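Local coordinates for protein aminopeptidase C (Lactobacillus rhamnosus, PDB 4K7C) that probably cleaves amino acids from the N-terminal ends of peptides as a papain-clan cysteine aminopeptidase of the bleomycin hydrolase type, at residues S62-C70 and E162-N170. Numbering follows the deposited sequence. Where two conformers were deposited one is given.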
# COMPACT_ATOMS: atom_id res chain seq x y z
N SER A 62 16.29 2.79 -19.83
CA SER A 62 15.61 1.52 -19.99
C SER A 62 15.68 0.77 -18.63
O SER A 62 16.30 1.25 -17.65
CB SER A 62 16.28 0.70 -21.14
OG SER A 62 17.68 0.60 -20.95
N ASN A 63 15.05 -0.39 -18.54
CA ASN A 63 14.95 -1.14 -17.30
C ASN A 63 14.90 -2.62 -17.60
O ASN A 63 13.93 -3.14 -18.20
CB ASN A 63 13.65 -0.76 -16.56
CG ASN A 63 13.59 -1.36 -15.17
OD1 ASN A 63 14.42 -2.17 -14.79
ND2 ASN A 63 12.59 -0.96 -14.42
N GLN A 64 15.97 -3.31 -17.21
CA GLN A 64 16.14 -4.75 -17.39
C GLN A 64 15.35 -5.62 -16.45
O GLN A 64 15.21 -6.83 -16.67
CB GLN A 64 17.64 -5.05 -17.30
CG GLN A 64 18.19 -5.09 -15.87
CD GLN A 64 19.67 -5.04 -15.86
OE1 GLN A 64 20.29 -4.12 -16.40
NE2 GLN A 64 20.25 -6.08 -15.34
N LYS A 65 14.79 -5.02 -15.41
CA LYS A 65 14.00 -5.75 -14.43
C LYS A 65 14.77 -6.88 -13.80
O LYS A 65 15.99 -6.73 -13.58
CB LYS A 65 12.65 -6.10 -15.06
CG LYS A 65 11.95 -4.81 -15.43
CD LYS A 65 10.49 -5.03 -15.77
CE LYS A 65 9.78 -3.70 -16.08
NZ LYS A 65 8.40 -3.92 -16.60
N GLN A 66 14.13 -8.02 -13.55
CA GLN A 66 14.75 -9.06 -12.82
C GLN A 66 15.40 -10.01 -13.83
O GLN A 66 15.07 -11.20 -13.97
CB GLN A 66 13.74 -9.75 -11.90
CG GLN A 66 13.14 -8.80 -10.89
CD GLN A 66 12.03 -9.46 -10.10
OE1 GLN A 66 10.85 -9.43 -10.48
NE2 GLN A 66 12.38 -10.02 -8.99
N SER A 67 16.47 -9.48 -14.42
CA SER A 67 17.26 -10.27 -15.30
C SER A 67 18.70 -9.72 -15.25
O SER A 67 18.94 -8.61 -14.72
CB SER A 67 16.73 -10.16 -16.76
OG SER A 67 17.04 -8.90 -17.30
N GLY A 68 19.64 -10.54 -15.69
CA GLY A 68 21.09 -10.13 -15.73
C GLY A 68 21.54 -9.68 -17.12
O GLY A 68 22.64 -10.05 -17.57
N ARG A 69 20.77 -8.80 -17.75
CA ARG A 69 20.96 -8.46 -19.13
C ARG A 69 21.67 -7.10 -19.26
O ARG A 69 21.63 -6.50 -20.31
CB ARG A 69 19.62 -8.41 -19.91
CG ARG A 69 18.98 -9.72 -20.05
CD ARG A 69 17.65 -9.68 -20.78
NE ARG A 69 16.67 -8.85 -20.06
CZ ARG A 69 15.55 -8.40 -20.55
NH1 ARG A 69 15.20 -8.58 -21.84
NH2 ARG A 69 14.76 -7.68 -19.77
N CYS A 70 22.38 -6.66 -18.20
CA CYS A 70 22.95 -5.30 -18.22
C CYS A 70 23.80 -5.07 -19.49
O CYS A 70 23.57 -4.10 -20.19
CB CYS A 70 23.76 -5.06 -16.96
SG CYS A 70 25.14 -6.17 -16.95
N GLU A 162 8.98 -7.43 -24.42
CA GLU A 162 9.21 -8.28 -23.27
C GLU A 162 8.08 -9.30 -23.02
O GLU A 162 6.89 -9.09 -23.31
CB GLU A 162 9.43 -7.41 -21.96
CG GLU A 162 10.62 -6.48 -22.10
CD GLU A 162 11.91 -7.25 -21.94
OE1 GLU A 162 12.03 -7.94 -20.90
OE2 GLU A 162 12.78 -7.14 -22.86
N THR A 163 8.48 -10.39 -22.40
CA THR A 163 7.60 -11.40 -21.86
C THR A 163 7.85 -11.54 -20.33
O THR A 163 8.65 -10.82 -19.75
CB THR A 163 7.84 -12.74 -22.51
OG1 THR A 163 9.12 -13.20 -22.10
CG2 THR A 163 7.72 -12.68 -24.11
N TYR A 164 7.09 -12.41 -19.71
CA TYR A 164 7.30 -12.76 -18.28
C TYR A 164 8.73 -13.11 -18.04
O TYR A 164 9.31 -12.56 -17.16
CB TYR A 164 6.32 -13.86 -17.80
CG TYR A 164 6.45 -14.18 -16.35
CD1 TYR A 164 5.53 -13.74 -15.42
CD2 TYR A 164 7.50 -14.97 -15.91
CE1 TYR A 164 5.74 -14.00 -14.05
CE2 TYR A 164 7.64 -15.29 -14.59
CZ TYR A 164 6.73 -14.83 -13.68
OH TYR A 164 6.87 -15.16 -12.36
N SER A 165 9.30 -14.04 -18.81
CA SER A 165 10.59 -14.61 -18.51
C SER A 165 11.71 -13.64 -18.87
O SER A 165 12.74 -13.68 -18.28
CB SER A 165 10.79 -15.91 -19.24
OG SER A 165 9.94 -16.89 -18.80
N SER A 166 11.50 -12.81 -19.87
CA SER A 166 12.59 -11.91 -20.28
C SER A 166 12.86 -10.89 -19.20
O SER A 166 13.99 -10.48 -19.03
CB SER A 166 12.33 -11.18 -21.61
OG SER A 166 11.18 -10.35 -21.64
N SER A 167 11.81 -10.49 -18.49
CA SER A 167 11.89 -9.51 -17.43
C SER A 167 11.97 -10.17 -16.00
O SER A 167 12.11 -9.47 -14.97
CB SER A 167 10.74 -8.49 -17.61
OG SER A 167 11.11 -7.40 -18.49
N LYS A 168 11.96 -11.51 -15.92
CA LYS A 168 12.10 -12.28 -14.70
C LYS A 168 12.60 -13.66 -15.08
O LYS A 168 11.79 -14.58 -15.27
CB LYS A 168 10.77 -12.35 -13.97
CG LYS A 168 10.72 -12.93 -12.58
CD LYS A 168 9.41 -12.44 -11.92
CE LYS A 168 9.07 -13.23 -10.68
NZ LYS A 168 10.26 -13.85 -10.02
N SER A 169 13.92 -13.73 -15.33
CA SER A 169 14.52 -14.87 -16.02
C SER A 169 14.88 -16.05 -15.15
O SER A 169 15.39 -17.08 -15.66
CB SER A 169 15.76 -14.43 -16.73
OG SER A 169 16.66 -13.76 -15.83
N ASN A 170 14.65 -15.93 -13.84
CA ASN A 170 15.10 -17.02 -12.94
C ASN A 170 14.59 -18.40 -13.30
O ASN A 170 15.37 -19.35 -13.36
CB ASN A 170 14.79 -16.67 -11.48
CG ASN A 170 15.72 -15.58 -10.91
O HOH W 1 12.56 -5.19 -19.19
O HOH W 2 8.63 -5.93 -18.75
O HOH W 3 10.12 -8.52 -13.05
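R69 and E162 show how one buried arginine can tie two loops together. Their salt bridge is end-on, guanidinium and carboxylate planes 44° apart: R69 NH1 donates to the syn lone pair of E162 OE2 over 3.0 Å, nearly straight, while NH2 reaches E162 OE1 from above the carboxylate plane. The hydroxyls of S166 and S167 also donate to OE1, which thus accepts three hydrogen bonds. S166 O lies over one guanidinium face. A bend at chi3 (-62°) turns the edge of the R69 guanidinium toward its own loop, where NE donates to S67 OG and NH2 to Q64 O. A leucine here would probably leave E162 with the long, weak ion pair to K157, and Q64 O and S67 OG each short of a donor.

Backbone pairing is a single bridge: Q66 N donates to S167 O, and S169 N to Q66 O.

R69 occupies the N-cap position of helix 70-87 and makes a cation-pi contact with F100 of helix 96-117; D138 accepts from G68 N and from OG of S169, just before helix 170-192. Q64, C70 and H364 of strand 364-374 are placed like papain's oxyanion-hole glutamine, nucleophile and histidine, so the loop probably borders the active site.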